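Local coordinates for nicastrin (Dictyostelium purpureum, PDB 4R12), which probably serves as an essential, putatively substrate-recruiting subunit of gamma-secretase, the complex that cleaves integral membrane proteins such as Notch receptors within the membrane, at residues Ser44-Tyr48 with Tyr62-Lys66; Ser123-Trp127 with Gln377-Pro382; Asn269-Trp273 with Phe484-Val488; Thr349-Thr355 with Asn393-Val398. The contacts are given in a common frame with arbitrary orientation. Residues are numbered along the deposited sequence.

Interaction 1: residues Ser44-Tyr48 with Tyr62-Lys66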
# COMPACT_ATOMS: atom_id res chain seq x y z
N SER A 44 0.94 15.47 -27.55
CA SER A 44 1.79 16.65 -27.51
C SER A 44 0.96 17.91 -27.65
O SER A 44 -0.17 17.87 -28.11
CB SER A 44 2.86 16.58 -28.61
OG SER A 44 2.25 16.52 -29.89
N GLY A 45 1.53 19.04 -27.23
CA GLY A 45 0.83 20.31 -27.29
C GLY A 45 1.62 21.45 -26.69
O GLY A 45 2.71 21.25 -26.14
N ILE A 46 1.07 22.65 -26.79
CA ILE A 46 1.67 23.84 -26.20
C ILE A 46 1.44 23.83 -24.67
O ILE A 46 0.34 23.51 -24.21
CB ILE A 46 1.08 25.13 -26.84
CG1 ILE A 46 1.83 26.37 -26.37
CG2 ILE A 46 -0.41 25.25 -26.55
CD1 ILE A 46 3.18 26.54 -27.02
N LEU A 47 2.47 24.16 -23.91
CA LEU A 47 2.33 24.22 -22.45
C LEU A 47 1.52 25.44 -22.04
O LEU A 47 1.81 26.56 -22.46
CB LEU A 47 3.70 24.24 -21.78
CG LEU A 47 4.58 23.00 -21.92
CD1 LEU A 47 5.90 23.21 -21.22
CD2 LEU A 47 3.87 21.77 -21.38
N TYR A 48 0.47 25.22 -21.25
CA TYR A 48 -0.33 26.32 -20.71
C TYR A 48 -0.46 26.16 -19.20
O TYR A 48 -0.96 25.14 -18.73
CB TYR A 48 -1.72 26.36 -21.36
CG TYR A 48 -2.62 27.44 -20.79
CD1 TYR A 48 -3.37 27.21 -19.63
CD2 TYR A 48 -2.72 28.68 -21.39
CE1 TYR A 48 -4.19 28.19 -19.11
CE2 TYR A 48 -3.53 29.67 -20.87
CZ TYR A 48 -4.27 29.42 -19.73
OH TYR A 48 -5.08 30.40 -19.21
N TYR A 62 -8.90 30.71 -24.57
CA TYR A 62 -7.56 30.62 -25.15
C TYR A 62 -7.54 29.71 -26.37
O TYR A 62 -7.69 28.50 -26.24
CB TYR A 62 -6.58 30.12 -24.09
CG TYR A 62 -5.16 29.88 -24.58
CD1 TYR A 62 -4.24 30.91 -24.63
CD2 TYR A 62 -4.76 28.61 -24.98
CE1 TYR A 62 -2.94 30.68 -25.08
CE2 TYR A 62 -3.47 28.38 -25.43
CZ TYR A 62 -2.56 29.42 -25.47
OH TYR A 62 -1.28 29.18 -25.92
N SER A 63 -7.33 30.29 -27.55
CA SER A 63 -7.32 29.50 -28.78
C SER A 63 -6.16 29.84 -29.72
O SER A 63 -6.29 29.75 -30.94
CB SER A 63 -8.65 29.67 -29.52
OG SER A 63 -9.13 31.00 -29.43
N GLN A 64 -5.02 30.21 -29.14
CA GLN A 64 -3.79 30.45 -29.90
C GLN A 64 -3.32 29.15 -30.56
O GLN A 64 -2.55 29.15 -31.52
CB GLN A 64 -2.71 31.03 -28.97
CG GLN A 64 -1.26 30.89 -29.44
CD GLN A 64 -0.27 31.40 -28.41
OE1 GLN A 64 -0.61 32.25 -27.58
NE2 GLN A 64 0.95 30.89 -28.45
N GLN A 65 -3.81 28.04 -30.04
CA GLN A 65 -3.37 26.72 -30.47
C GLN A 65 -4.48 25.69 -30.32
O GLN A 65 -5.35 25.82 -29.45
CB GLN A 65 -2.15 26.31 -29.65
CG GLN A 65 -1.67 24.89 -29.90
CD GLN A 65 -0.27 24.88 -30.47
OE1 GLN A 65 0.16 25.85 -31.09
NE2 GLN A 65 0.45 23.78 -30.25
N LYS A 66 -4.47 24.69 -31.19
CA LYS A 66 -5.33 23.53 -31.01
C LYS A 66 -4.83 22.70 -29.81
O LYS A 66 -5.45 22.67 -28.76
CB LYS A 66 -5.37 22.68 -32.28
CG LYS A 66 -6.19 21.40 -32.16
CD LYS A 66 -6.02 20.49 -33.38
CE LYS A 66 -6.77 21.01 -34.60
NZ LYS A 66 -8.25 20.96 -34.42
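Four trans chi1 rotamers set up the apolar part of this contact. Tyr48 (chi1 177°) and Tyr62 (175°) extend toward each other until their ring centroids lie 4.9 Å apart, with planes at 48°: an oblique pair in which Tyr48 CE2 sits over one face of the Tyr62 ring, 4.0 Å from its CD1. Ile46 (-172°) and Gln65 (174°) meet beside them, Ile46 CG2 lying 3.6 Å from Gln65 CG and 4.1 Å from Tyr62 OH. Segment 44-48 belongs to strand 43-50, whereas 62-66 is the loop that leads from helix 53-57 into the parallel neighbouring strand 67-72, so the contact packs the returning limb of a beta-alpha-beta crossover against its first strand. Further out Gln65 is less regular: its chi2 of 117° falls between wells, and NE2 makes a weak hydrogen bond to Asp67 O. The Tyr48 hydroxyl, beyond the ring contact, is hydrogen-bonded to Ser55 O at the end of the buried side chain.

Interaction 2: residues Ser123-Trp127 with Gln377-Pro382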
# COMPACT_ATOMS: atom_id res chain seq x y z
N SER A 123 -23.56 -0.00 4.15
CA SER A 123 -23.31 1.07 5.11
C SER A 123 -23.62 2.44 4.54
O SER A 123 -23.42 2.69 3.35
CB SER A 123 -21.84 1.05 5.60
OG SER A 123 -21.61 2.10 6.53
N ASN A 124 -24.12 3.33 5.39
CA ASN A 124 -24.33 4.73 5.03
C ASN A 124 -23.24 5.64 5.58
O ASN A 124 -23.31 6.87 5.42
CB ASN A 124 -25.70 5.20 5.52
CG ASN A 124 -26.83 4.63 4.70
OD1 ASN A 124 -26.75 4.61 3.47
ND2 ASN A 124 -27.88 4.17 5.36
N LEU A 125 -22.25 5.06 6.24
CA LEU A 125 -21.17 5.85 6.79
C LEU A 125 -20.23 6.32 5.69
O LEU A 125 -20.13 5.68 4.64
CB LEU A 125 -20.37 5.06 7.84
CG LEU A 125 -21.11 4.55 9.07
CD1 LEU A 125 -20.10 3.90 10.01
CD2 LEU A 125 -21.87 5.66 9.76
N GLU A 126 -19.58 7.45 5.93
CA GLU A 126 -18.51 7.94 5.07
C GLU A 126 -17.29 8.17 5.93
O GLU A 126 -17.21 9.19 6.62
CB GLU A 126 -18.92 9.23 4.37
CG GLU A 126 -20.15 9.09 3.49
CD GLU A 126 -20.38 10.31 2.62
OE1 GLU A 126 -19.89 11.41 2.98
OE2 GLU A 126 -21.06 10.18 1.58
N TRP A 127 -16.35 7.23 5.88
CA TRP A 127 -15.15 7.28 6.71
C TRP A 127 -14.15 8.32 6.21
O TRP A 127 -13.35 8.86 6.98
CB TRP A 127 -14.49 5.89 6.75
CG TRP A 127 -15.27 4.90 7.54
CD1 TRP A 127 -16.16 3.97 7.07
CD2 TRP A 127 -15.24 4.74 8.97
NE1 TRP A 127 -16.69 3.25 8.13
CE2 TRP A 127 -16.13 3.70 9.30
CE3 TRP A 127 -14.54 5.38 9.99
CZ2 TRP A 127 -16.34 3.29 10.62
CZ3 TRP A 127 -14.74 4.97 11.30
CH2 TRP A 127 -15.64 3.94 11.60
N GLN A 377 -18.42 4.76 17.07
CA GLN A 377 -19.04 4.19 15.89
C GLN A 377 -19.43 2.74 16.15
O GLN A 377 -18.76 2.04 16.90
CB GLN A 377 -18.10 4.33 14.68
CG GLN A 377 -17.80 5.79 14.31
CD GLN A 377 -19.09 6.62 14.14
OE1 GLN A 377 -19.37 7.53 14.93
NE2 GLN A 377 -19.86 6.32 13.10
N THR A 378 -20.52 2.31 15.52
CA THR A 378 -21.02 0.95 15.73
C THR A 378 -20.71 0.02 14.57
O THR A 378 -21.16 -1.13 14.56
CB THR A 378 -22.53 0.96 15.98
OG1 THR A 378 -23.18 1.71 14.95
CG2 THR A 378 -22.82 1.58 17.33
N GLU A 379 -19.96 0.53 13.60
CA GLU A 379 -19.40 -0.27 12.52
C GLU A 379 -17.88 -0.13 12.55
O GLU A 379 -17.37 0.96 12.78
CB GLU A 379 -19.93 0.18 11.15
CG GLU A 379 -21.43 0.05 10.96
CD GLU A 379 -21.87 0.42 9.55
OE1 GLU A 379 -20.98 0.70 8.70
OE2 GLU A 379 -23.08 0.44 9.27
N LEU A 380 -17.16 -1.23 12.35
CA LEU A 380 -15.71 -1.14 12.15
C LEU A 380 -15.40 -0.31 10.90
O LEU A 380 -16.19 -0.30 9.96
CB LEU A 380 -15.09 -2.53 11.98
CG LEU A 380 -14.92 -3.46 13.18
CD1 LEU A 380 -14.07 -4.61 12.71
CD2 LEU A 380 -14.25 -2.76 14.37
N PRO A 381 -14.26 0.40 10.90
CA PRO A 381 -13.81 1.09 9.70
C PRO A 381 -13.26 0.08 8.70
O PRO A 381 -13.03 -1.06 9.11
CB PRO A 381 -12.70 2.01 10.22
CG PRO A 381 -12.13 1.27 11.39
CD PRO A 381 -13.33 0.56 12.03
N PRO A 382 -13.07 0.48 7.43
CA PRO A 382 -12.46 -0.45 6.47
C PRO A 382 -11.16 -1.01 7.01
O PRO A 382 -10.26 -0.24 7.36
CB PRO A 382 -12.19 0.44 5.24
CG PRO A 382 -13.11 1.58 5.38
CD PRO A 382 -13.32 1.80 6.85
O HOH W 1 -24.64 2.76 7.86
O HOH W 2 -18.34 0.89 8.40
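Two consecutive prolines pack on the same face of one indole. Pro381 CB stands 3.6 Å from the centroid of the six-membered ring of Trp127, only 4° off the ring normal, and Pro382 CD stands 3.7 Å from the centroid of its five-membered ring, 16° off the normal; both are CH-pi contacts. Trp127 loses 116 Å² to the other segment, out of 371 Å² summed over both sides. At the indole edge, near its plane, Trp127 CZ2 lies 3.3 Å from Glu379 O.

The polar half centres on the Glu379 carboxylate. Ser123 OG donates to Glu379 OE1 (2.7 Å) while accepting from Leu125 N (3.0 Å, 162°), which makes an ST turn. Water 1 accepts from Asn124 N (2.6 Å) and donates to Glu379 OE2 (3.1 Å). Water 2 accepts from Trp127 NE1 (2.9 Å) and donates to Glu379 OE1 (2.7 Å) and Leu380 O (2.9 Å), so the indole NH is satisfied through the same hub.

The contact joins the small lobe to the large lobe, consistent with the lid that the small lobe lays over the large one in nicastrin. Tyr112 and Tyr405 meet the Trp127 ring edge-to-face, Leu380 and Pro381 rest on His345 of strand 339-347, and the loop holding Gln377 to Pro382 connects strand 370-374 to helix 385-389.

Interaction 3: residues Asn269-Trp273 with Phe484-Val488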
# COMPACT_ATOMS: atom_id res chain seq x y z
N ASN A 269 -0.81 -7.76 1.48
CA ASN A 269 -0.65 -6.96 0.27
C ASN A 269 -1.97 -6.88 -0.50
O ASN A 269 -2.84 -7.73 -0.33
CB ASN A 269 0.45 -7.56 -0.61
CG ASN A 269 1.08 -6.53 -1.53
OD1 ASN A 269 0.54 -5.43 -1.73
ND2 ASN A 269 2.22 -6.89 -2.13
N ALA A 270 -2.10 -5.85 -1.32
CA ALA A 270 -3.26 -5.62 -2.19
C ALA A 270 -4.60 -5.52 -1.44
O ALA A 270 -5.67 -5.75 -2.01
CB ALA A 270 -3.31 -6.71 -3.28
N GLU A 271 -4.53 -5.15 -0.16
CA GLU A 271 -5.74 -4.95 0.63
C GLU A 271 -6.56 -3.77 0.14
O GLU A 271 -7.78 -3.77 0.31
CB GLU A 271 -5.38 -4.74 2.11
CG GLU A 271 -4.76 -5.96 2.73
CD GLU A 271 -5.75 -7.12 2.84
OE1 GLU A 271 -6.55 -7.14 3.79
OE2 GLU A 271 -5.72 -8.00 1.97
N ARG A 272 -5.91 -2.76 -0.44
CA ARG A 272 -6.65 -1.58 -0.88
C ARG A 272 -7.52 -1.90 -2.09
O ARG A 272 -8.29 -1.06 -2.54
CB ARG A 272 -5.72 -0.42 -1.22
CG ARG A 272 -4.71 -0.06 -0.16
CD ARG A 272 -5.32 -0.04 1.18
NE ARG A 272 -4.41 0.33 2.27
CZ ARG A 272 -4.85 0.52 3.51
NH1 ARG A 272 -6.15 0.34 3.75
NH2 ARG A 272 -4.03 0.87 4.48
N TRP A 273 -7.39 -3.12 -2.61
CA TRP A 273 -8.13 -3.50 -3.80
C TRP A 273 -9.04 -4.69 -3.48
O TRP A 273 -9.00 -5.73 -4.14
CB TRP A 273 -7.16 -3.81 -4.94
CG TRP A 273 -6.26 -2.63 -5.21
CD1 TRP A 273 -4.99 -2.44 -4.74
CD2 TRP A 273 -6.59 -1.45 -5.96
NE1 TRP A 273 -4.51 -1.22 -5.16
CE2 TRP A 273 -5.47 -0.60 -5.91
CE3 TRP A 273 -7.73 -1.04 -6.67
CZ2 TRP A 273 -5.45 0.64 -6.55
CZ3 TRP A 273 -7.70 0.19 -7.30
CH2 TRP A 273 -6.57 1.01 -7.24
N PHE A 484 4.02 2.02 -2.32
CA PHE A 484 3.55 0.70 -1.89
C PHE A 484 2.28 0.24 -2.60
O PHE A 484 1.59 -0.68 -2.14
CB PHE A 484 3.35 0.70 -0.36
CG PHE A 484 4.62 0.96 0.40
CD1 PHE A 484 5.49 -0.10 0.69
CD2 PHE A 484 4.98 2.24 0.80
CE1 PHE A 484 6.68 0.12 1.38
CE2 PHE A 484 6.18 2.46 1.48
CZ PHE A 484 7.02 1.39 1.77
N TYR A 485 1.96 0.86 -3.72
CA TYR A 485 0.89 0.32 -4.57
C TYR A 485 1.29 -1.11 -4.93
O TYR A 485 2.44 -1.37 -5.27
CB TYR A 485 0.69 1.19 -5.81
CG TYR A 485 -0.10 0.51 -6.90
CD1 TYR A 485 -1.40 0.06 -6.67
CD2 TYR A 485 0.44 0.35 -8.17
CE1 TYR A 485 -2.13 -0.55 -7.68
CE2 TYR A 485 -0.29 -0.26 -9.20
CZ TYR A 485 -1.57 -0.71 -8.93
OH TYR A 485 -2.30 -1.31 -9.93
N SER A 486 0.35 -2.04 -4.83
CA SER A 486 0.66 -3.46 -5.00
C SER A 486 1.15 -3.81 -6.41
O SER A 486 1.86 -4.79 -6.59
CB SER A 486 -0.58 -4.31 -4.68
OG SER A 486 -1.59 -4.09 -5.64
N SER A 487 0.74 -3.01 -7.39
CA SER A 487 0.99 -3.33 -8.80
C SER A 487 0.31 -4.66 -9.15
O SER A 487 -0.73 -5.01 -8.55
CB SER A 487 2.51 -3.36 -9.11
OG SER A 487 2.75 -3.56 -10.49
N VAL A 488 0.85 -5.39 -10.13
CA VAL A 488 0.15 -6.56 -10.65
C VAL A 488 0.69 -7.87 -10.09
O VAL A 488 1.87 -8.00 -9.76
CB VAL A 488 0.21 -6.60 -12.19
CG1 VAL A 488 -0.57 -5.42 -12.76
CG2 VAL A 488 1.64 -6.60 -12.70
O HOH W 3 3.20 -5.54 -4.35
O HOH W 4 2.48 -3.18 -1.84
O HOH W 5 -2.25 -1.00 -3.40
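Neither segment is a straight run, and they meet where the backbones bend. Ala270 has left-handed angles (phi/psi 58/25), and Trp273 N bonds back to Ala270 O at 3.2 Å, closing a tight turn; opposite it, Ser486 is followed by Ser487 at 60/-152. The closest CA pair is Ala270 with Ser486, 5.3 Å apart. Ser486 CB fits against Asn269 OD1 (3.3 Å) and Ala270 CB (3.9 Å), and Trp273 NE1 approaches the edge of the Tyr485 ring at CE1 (3.5 Å). Three waters complete the join: water 3 links Asn269 ND2 to Ser486 O, water 4 links Asn269 OD1 to Phe484 O, and water 5 accepts from Trp273 NE1 and Ser486 N. Asn269 ND2 also donates to Gln198 O, and Tyr485 OH pairs with Glu574. The turn follows strand 262-268 of the aminopeptidase-like large lobe; its Glu271-Arg272 pair probably corresponds to the Glu-Glu motif at the active site of M28 peptidases, and both residues' backbone NH groups bind the Asp222 carboxylate.

Interaction 4: residues Thr349-Thr355 with Asn393-Val398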
# COMPACT_ATOMS: atom_id res chain seq x y z
N THR A 349 -15.46 -11.35 20.49
CA THR A 349 -15.83 -11.56 21.89
C THR A 349 -14.67 -11.32 22.85
O THR A 349 -13.50 -11.47 22.48
CB THR A 349 -16.35 -12.99 22.12
OG1 THR A 349 -15.42 -13.92 21.55
CG2 THR A 349 -17.70 -13.18 21.47
N LYS A 350 -15.01 -10.95 24.09
CA LYS A 350 -14.04 -10.78 25.17
C LYS A 350 -12.92 -9.81 24.78
O LYS A 350 -11.73 -10.10 24.95
CB LYS A 350 -13.45 -12.13 25.59
CG LYS A 350 -14.50 -13.19 25.94
CD LYS A 350 -13.93 -14.26 26.86
CE LYS A 350 -14.99 -15.29 27.25
NZ LYS A 350 -15.44 -16.09 26.07
N THR A 351 -13.31 -8.64 24.28
CA THR A 351 -12.31 -7.68 23.83
C THR A 351 -11.79 -6.76 24.95
O THR A 351 -10.66 -6.27 24.87
CB THR A 351 -12.86 -6.82 22.68
OG1 THR A 351 -14.15 -6.30 23.02
CG2 THR A 351 -12.98 -7.66 21.41
N SER A 352 -12.59 -6.52 25.98
CA SER A 352 -12.18 -5.60 27.03
C SER A 352 -10.97 -6.14 27.78
O SER A 352 -10.17 -5.36 28.27
CB SER A 352 -13.33 -5.31 28.01
OG SER A 352 -13.82 -6.50 28.61
N SER A 353 -10.82 -7.47 27.83
CA SER A 353 -9.64 -8.09 28.43
C SER A 353 -8.36 -7.62 27.75
O SER A 353 -7.36 -7.34 28.41
CB SER A 353 -9.70 -9.61 28.33
OG SER A 353 -10.61 -10.13 29.29
N VAL A 354 -8.44 -7.55 26.43
CA VAL A 354 -7.33 -7.14 25.58
C VAL A 354 -7.12 -5.63 25.61
O VAL A 354 -6.00 -5.17 25.83
CB VAL A 354 -7.54 -7.62 24.14
CG1 VAL A 354 -6.40 -7.18 23.23
CG2 VAL A 354 -7.71 -9.14 24.13
N THR A 355 -8.18 -4.84 25.42
CA THR A 355 -8.00 -3.38 25.44
C THR A 355 -7.58 -2.86 26.82
O THR A 355 -6.89 -1.83 26.91
CB THR A 355 -9.27 -2.63 24.99
OG1 THR A 355 -10.36 -2.94 25.86
CG2 THR A 355 -9.65 -3.00 23.54
N ASN A 393 -16.65 -14.96 14.76
CA ASN A 393 -16.93 -13.91 15.73
C ASN A 393 -16.50 -14.34 17.13
O ASN A 393 -16.82 -13.68 18.11
CB ASN A 393 -18.42 -13.56 15.73
CG ASN A 393 -19.31 -14.79 15.63
OD1 ASN A 393 -19.56 -15.48 16.62
ND2 ASN A 393 -19.78 -15.08 14.42
N LYS A 394 -15.75 -15.44 17.19
CA LYS A 394 -15.43 -16.12 18.44
C LYS A 394 -14.22 -15.55 19.19
O LYS A 394 -13.94 -15.97 20.32
CB LYS A 394 -15.16 -17.60 18.16
CG LYS A 394 -16.38 -18.51 18.25
CD LYS A 394 -17.49 -18.08 17.31
CE LYS A 394 -18.68 -19.02 17.43
NZ LYS A 394 -19.87 -18.51 16.71
N ILE A 395 -13.51 -14.62 18.58
CA ILE A 395 -12.25 -14.15 19.14
C ILE A 395 -12.17 -12.63 19.19
O ILE A 395 -12.81 -11.94 18.39
CB ILE A 395 -11.05 -14.69 18.34
CG1 ILE A 395 -11.14 -14.23 16.88
CG2 ILE A 395 -11.00 -16.21 18.41
CD1 ILE A 395 -9.87 -14.46 16.12
N PRO A 396 -11.38 -12.09 20.13
CA PRO A 396 -11.27 -10.63 20.23
C PRO A 396 -10.49 -10.03 19.06
O PRO A 396 -9.40 -10.50 18.71
CB PRO A 396 -10.54 -10.42 21.56
CG PRO A 396 -9.79 -11.69 21.77
CD PRO A 396 -10.65 -12.77 21.22
N VAL A 397 -11.07 -9.00 18.46
CA VAL A 397 -10.45 -8.27 17.37
C VAL A 397 -10.34 -6.81 17.76
O VAL A 397 -11.32 -6.20 18.18
CB VAL A 397 -11.27 -8.41 16.07
CG1 VAL A 397 -10.68 -7.51 14.98
CG2 VAL A 397 -11.32 -9.87 15.61
N VAL A 398 -9.13 -6.27 17.67
CA VAL A 398 -8.89 -4.88 18.00
C VAL A 398 -8.21 -4.20 16.82
O VAL A 398 -7.09 -4.55 16.45
CB VAL A 398 -8.00 -4.72 19.24
CG1 VAL A 398 -7.79 -3.24 19.54
CG2 VAL A 398 -8.62 -5.45 20.46
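Backbone polarity contributes little here. The one hydrogen bond between the segments, Thr349 N to Ile395 O, is weak (3.4 Å, 143°). It fits the antiparallel register of strands 339-347 and 397-401, in which Val397 pairs with Ala347, and so marks a fading continuation of that ladder. The next approach cannot bond: Thr349 O comes within 3.2 Å of Pro396 N, which carries no hydrogen. Thr349 OG1 lies 2.8 Å from Lys394 O, but the angle is too poor for a hydrogen bond.

Van der Waals packing does the rest. Thr351 and Pro396 have the nearest CA atoms (4.8 Å), with Thr351 CG2 3.6 Å from Pro396 CA and 3.7 Å from its CB. Lys350 O touches Pro396 CB at 3.6 Å. Deeper in, Val354 reaches two partners: its CG2 is 4.0 Å from Pro396 CB and its CG1 3.9 Å from Val398 CG2. Thr355 CG2 adds a contact to Val398 CG2 at 4.1 Å.

Within 349-355, the helix is under way, with Thr355 N bonded to Thr351 O at 2.9 Å. Val354 and Val398 both also touch Ile323 of strand 319-325. The chemistry implies a loop-to-loop edge with one weak bond, where Pro396 cannot donate to Thr349 O but packs its ring on Thr351 and Val354, leading into helix-on-sheet packing of Val354 and Thr355 on Val398, held mostly by van der Waals contact.

Interaction 1 comes first, closing a short loop at 44-66 within the small lobe, and is complete before any other opens. Interaction 2 starts at 123-127 and closes only at 377-382, joining small lobe to large. Before it does, interaction 3 opens at 269-273 and interaction 4 at 349-355. Interaction 4 closes at 393-398, joining the start of helix 352-362 to the approach to strand 397-401 within the large lobe. Interaction 3 closes at 484-488, tying the turn after strand 262-268 to the loop between helix 452-463 and strand 495-496. Thus 2 crosses both, while the loop of 4 falls wholly within that of 3. Interactions 1 and 4, far apart, reach the same large mixed sheet.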